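Local coordinates for protein botulinum neurotoxin type C1 (Clostridium botulinum, PDB 3N7K) that probably binds gangliosides on nerve cells through the receptor-binding domain of its heavy chain, targeting the neurotoxin to neurons, at residues A[313-318]-A[337-342]. Residues are numbered along the deposited sequence; the frame is centred on the assembly and turned at random.
Sequences AYNLFM and GLREQT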
ATOM      1  N   ALA A 313      17.627  17.233 -17.914  1.00 47.52           N
ATOM      2  CA  ALA A 313      16.317  16.609 -17.780  1.00 45.46           C
ATOM      3  C   ALA A 313      15.884  16.079 -19.146  1.00 43.67           C
ATOM      4  O   ALA A 313      15.924  16.789 -20.156  1.00 42.79           O
ATOM      5  CB  ALA A 313      15.296  17.621 -17.252  1.00 45.31           C
ATOM      6  N   TYR A 314      15.487  14.816 -19.177  1.00 41.53           N
ATOM      7  CA  TYR A 314      15.063  14.212 -20.422  1.00 39.39           C
ATOM      8  C   TYR A 314      13.607  13.820 -20.311  1.00 36.70           C
ATOM      9  O   TYR A 314      13.028  13.819 -19.226  1.00 36.03           O
ATOM     10  CB  TYR A 314      15.925  12.984 -20.737  1.00 40.80           C
ATOM     11  CG  TYR A 314      17.407  13.266 -20.665  1.00 42.72           C
ATOM     12  CD1 TYR A 314      18.023  13.501 -19.440  1.00 44.76           C
ATOM     13  CD2 TYR A 314      18.182  13.364 -21.820  1.00 43.05           C
ATOM     14  CE1 TYR A 314      19.370  13.833 -19.356  1.00 46.82           C
ATOM     15  CE2 TYR A 314      19.534  13.698 -21.754  1.00 45.30           C
ATOM     16  CZ  TYR A 314      20.125  13.935 -20.512  1.00 47.41           C
ATOM     17  OH  TYR A 314      21.461  14.281 -20.407  1.00 47.63           O
ATOM     18  N   ASN A 315      13.012  13.520 -21.451  1.00 34.21           N
ATOM     19  CA  ASN A 315      11.627  13.103 -21.508  1.00 31.94           C
ATOM     20  C   ASN A 315      11.651  11.630 -21.873  1.00 29.83           C
ATOM     21  O   ASN A 315      12.465  11.208 -22.684  1.00 29.55           O
ATOM     22  CB  ASN A 315      10.883  13.886 -22.599  1.00 32.63           C
ATOM     23  CG  ASN A 315      10.485  15.285 -22.158  1.00 35.09           C
ATOM     24  OD1 ASN A 315      10.246  16.175 -22.986  1.00 37.57           O
ATOM     25  ND2 ASN A 315      10.393  15.483 -20.850  1.00 34.79           N
ATOM     26  N   LEU A 316      10.809  10.821 -21.257  1.00 28.03           N
ATOM     27  CA  LEU A 316      10.785   9.432 -21.685  1.00 27.53           C
ATOM     28  C   LEU A 316       9.999   9.563 -22.990  1.00 27.49           C
ATOM     29  O   LEU A 316       9.269  10.541 -23.183  1.00 28.11           O
ATOM     30  CB  LEU A 316      10.029   8.557 -20.689  1.00 26.41           C
ATOM     31  CG  LEU A 316      10.517   8.657 -19.246  1.00 25.23           C
ATOM     32  CD1 LEU A 316       9.843   7.588 -18.420  1.00 22.93           C
ATOM     33  CD2 LEU A 316      12.021   8.486 -19.187  1.00 24.92           C
ATOM     34  N   PHE A 317      10.149   8.621 -23.904  1.00 25.83           N
ATOM     35  CA  PHE A 317       9.409   8.746 -25.146  1.00 24.99           C
ATOM     36  C   PHE A 317       9.405   7.417 -25.852  1.00 25.97           C
ATOM     37  O   PHE A 317      10.296   6.582 -25.643  1.00 25.62           O
ATOM     38  CB  PHE A 317      10.038   9.838 -26.031  1.00 24.99           C
ATOM     39  CG  PHE A 317      11.160   9.351 -26.935  1.00 24.55           C
ATOM     40  CD1 PHE A 317      10.884   8.863 -28.218  1.00 22.79           C
ATOM     41  CD2 PHE A 317      12.491   9.376 -26.501  1.00 24.14           C
ATOM     42  CE1 PHE A 317      11.909   8.407 -29.058  1.00 22.66           C
ATOM     43  CE2 PHE A 317      13.529   8.920 -27.333  1.00 23.54           C
ATOM     44  CZ  PHE A 317      13.232   8.435 -28.616  1.00 23.45           C
ATOM     45  N   MET A 318       8.393   7.224 -26.687  1.00 26.75           N
ATOM     46  CA  MET A 318       8.257   5.988 -27.424  1.00 28.82           C
ATOM     47  C   MET A 318       9.065   6.049 -28.706  1.00 31.69           C
ATOM     48  O   MET A 318       8.847   6.915 -29.560  1.00 32.30           O
ATOM     49  CB  MET A 318       6.794   5.732 -27.755  1.00 26.46           C
ATOM     50  CG  MET A 318       6.512   4.289 -28.050  1.00 23.37           C
ATOM     51  SD  MET A 318       4.891   4.126 -28.828  1.00 21.10           S
ATOM     52  CE  MET A 318       5.371   4.048 -30.563  1.00 22.71           C
ATOM     53  N   GLY A 337      12.632   5.322 -24.561  1.00 28.73           N
ATOM     54  CA  GLY A 337      13.938   5.894 -24.321  1.00 28.94           C
ATOM     55  C   GLY A 337      13.851   7.337 -23.883  1.00 29.64           C
ATOM     56  O   GLY A 337      12.758   7.858 -23.644  1.00 30.88           O
ATOM     57  N   LEU A 338      15.009   7.983 -23.802  1.00 29.89           N
ATOM     58  CA  LEU A 338      15.103   9.370 -23.374  1.00 29.37           C
ATOM     59  C   LEU A 338      15.425  10.314 -24.517  1.00 29.68           C
ATOM     60  O   LEU A 338      16.385  10.103 -25.249  1.00 30.01           O
ATOM     61  CB  LEU A 338      16.197   9.509 -22.324  1.00 28.69           C
ATOM     62  CG  LEU A 338      16.084   8.664 -21.060  1.00 29.09           C
ATOM     63  CD1 LEU A 338      17.481   8.348 -20.512  1.00 27.30           C
ATOM     64  CD2 LEU A 338      15.239   9.411 -20.048  1.00 29.34           C
ATOM     65  N   ARG A 339      14.619  11.360 -24.655  1.00 30.17           N
ATOM     66  CA  ARG A 339      14.826  12.382 -25.670  1.00 31.19           C
ATOM     67  C   ARG A 339      15.191  13.648 -24.890  1.00 32.42           C
ATOM     68  O   ARG A 339      15.209  13.639 -23.663  1.00 32.66           O
ATOM     69  CB  ARG A 339      13.544  12.639 -26.441  1.00 30.76           C
ATOM     70  CG  ARG A 339      12.561  13.505 -25.678  1.00 33.43           C
ATOM     71  CD  ARG A 339      11.442  13.910 -26.591  1.00 36.92           C
ATOM     72  NE  ARG A 339      11.970  14.446 -27.841  1.00 38.71           N
ATOM     73  CZ  ARG A 339      11.272  14.524 -28.967  1.00 38.72           C
ATOM     74  NH1 ARG A 339      10.019  14.096 -28.993  1.00 40.21           N
ATOM     75  NH2 ARG A 339      11.827  15.021 -30.063  1.00 39.15           N
ATOM     76  N   GLU A 340      15.481  14.739 -25.583  1.00 34.05           N
ATOM     77  CA  GLU A 340      15.813  15.970 -24.880  1.00 35.87           C
ATOM     78  C   GLU A 340      14.569  16.830 -24.841  1.00 36.52           C
ATOM     79  O   GLU A 340      13.814  16.886 -25.818  1.00 36.95           O
ATOM     80  CB  GLU A 340      16.970  16.692 -25.574  1.00 36.53           C
ATOM     81  CG  GLU A 340      18.301  15.999 -25.310  1.00 40.85           C
ATOM     82  CD  GLU A 340      19.475  16.612 -26.048  1.00 42.89           C
ATOM     83  OE1 GLU A 340      19.680  16.282 -27.242  1.00 43.21           O
ATOM     84  OE2 GLU A 340      20.192  17.429 -25.425  1.00 46.13           O
ATOM     85  N   GLN A 341      14.331  17.463 -23.698  1.00 35.99           N
ATOM     86  CA  GLN A 341      13.159  18.303 -23.548  1.00 36.98           C
ATOM     87  C   GLN A 341      13.116  19.298 -24.699  1.00 38.45           C
ATOM     88  O   GLN A 341      14.085  20.001 -24.964  1.00 38.95           O
ATOM     89  CB  GLN A 341      13.202  19.016 -22.203  1.00 35.52           C
ATOM     90  CG  GLN A 341      13.372  18.064 -21.050  1.00 33.71           C
ATOM     91  CD  GLN A 341      12.751  18.587 -19.777  1.00 33.04           C
ATOM     92  OE1 GLN A 341      13.161  19.621 -19.248  1.00 32.77           O
ATOM     93  NE2 GLN A 341      11.750  17.874 -19.276  1.00 32.93           N
ATOM     94  N   THR A 342      11.988  19.346 -25.392  1.00 42.25           N
ATOM     95  CA  THR A 342      11.849  20.235 -26.533  1.00 43.37           C
ATOM     96  C   THR A 342      11.078  21.476 -26.173  1.00 43.12           C
ATOM     97  O   THR A 342      10.897  22.364 -27.010  1.00 44.17           O
ATOM     98  CB  THR A 342      11.102  19.560 -27.686  1.00 44.97           C
ATOM     99  OG1 THR A 342       9.733  19.354 -27.306  1.00 45.81           O
ATOM    100  CG2 THR A 342      11.752  18.223 -28.032  1.00 46.44           C
TER
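Asn315 and Arg339 exchange two backbone hydrogen bonds, Asn315 N to Arg339 O at 3.1 Å and Arg339 N to Asn315 O at 2.9 Å, fixing strands 313-318 and 337-340 as antiparallel. At the next hydrogen-bonded pair, Gly337 N gives a fairly straight bond (161° at the hydrogen) to Phe317 O, while the return bond from Phe317 N to Gly337 O is bent to 127° and weak. On the face bearing Asn315 and Phe317, Phe317 CD2 meets Arg339 CB at 3.4 Å. Arg339 CG, set between its backbone N and carbonyl carbon (chi1 78°), lies 3.5 Å from Asn315 CB. Beyond this, the chain bends at chi3, and Thr342 CG2 covers one guanidinium face near its rim. On the other face, Leu316 and Leu338 run side by side, their CD2 methyls 3.5 Å apart. Strand 302-308 pairs with the far edge of 313-318, Phe305 touching Leu316 and Met307 touching Leu338. This pairing belongs to the beta-trefoil of the C-terminal receptor-binding half. Its chemistry is divided: leucine methyls meet on one face, arginine methylenes pack on the other, and Arg339 CZ stands over the Phe317 ring 5.8 Å from its centroid, at most a weak cation-pi attraction.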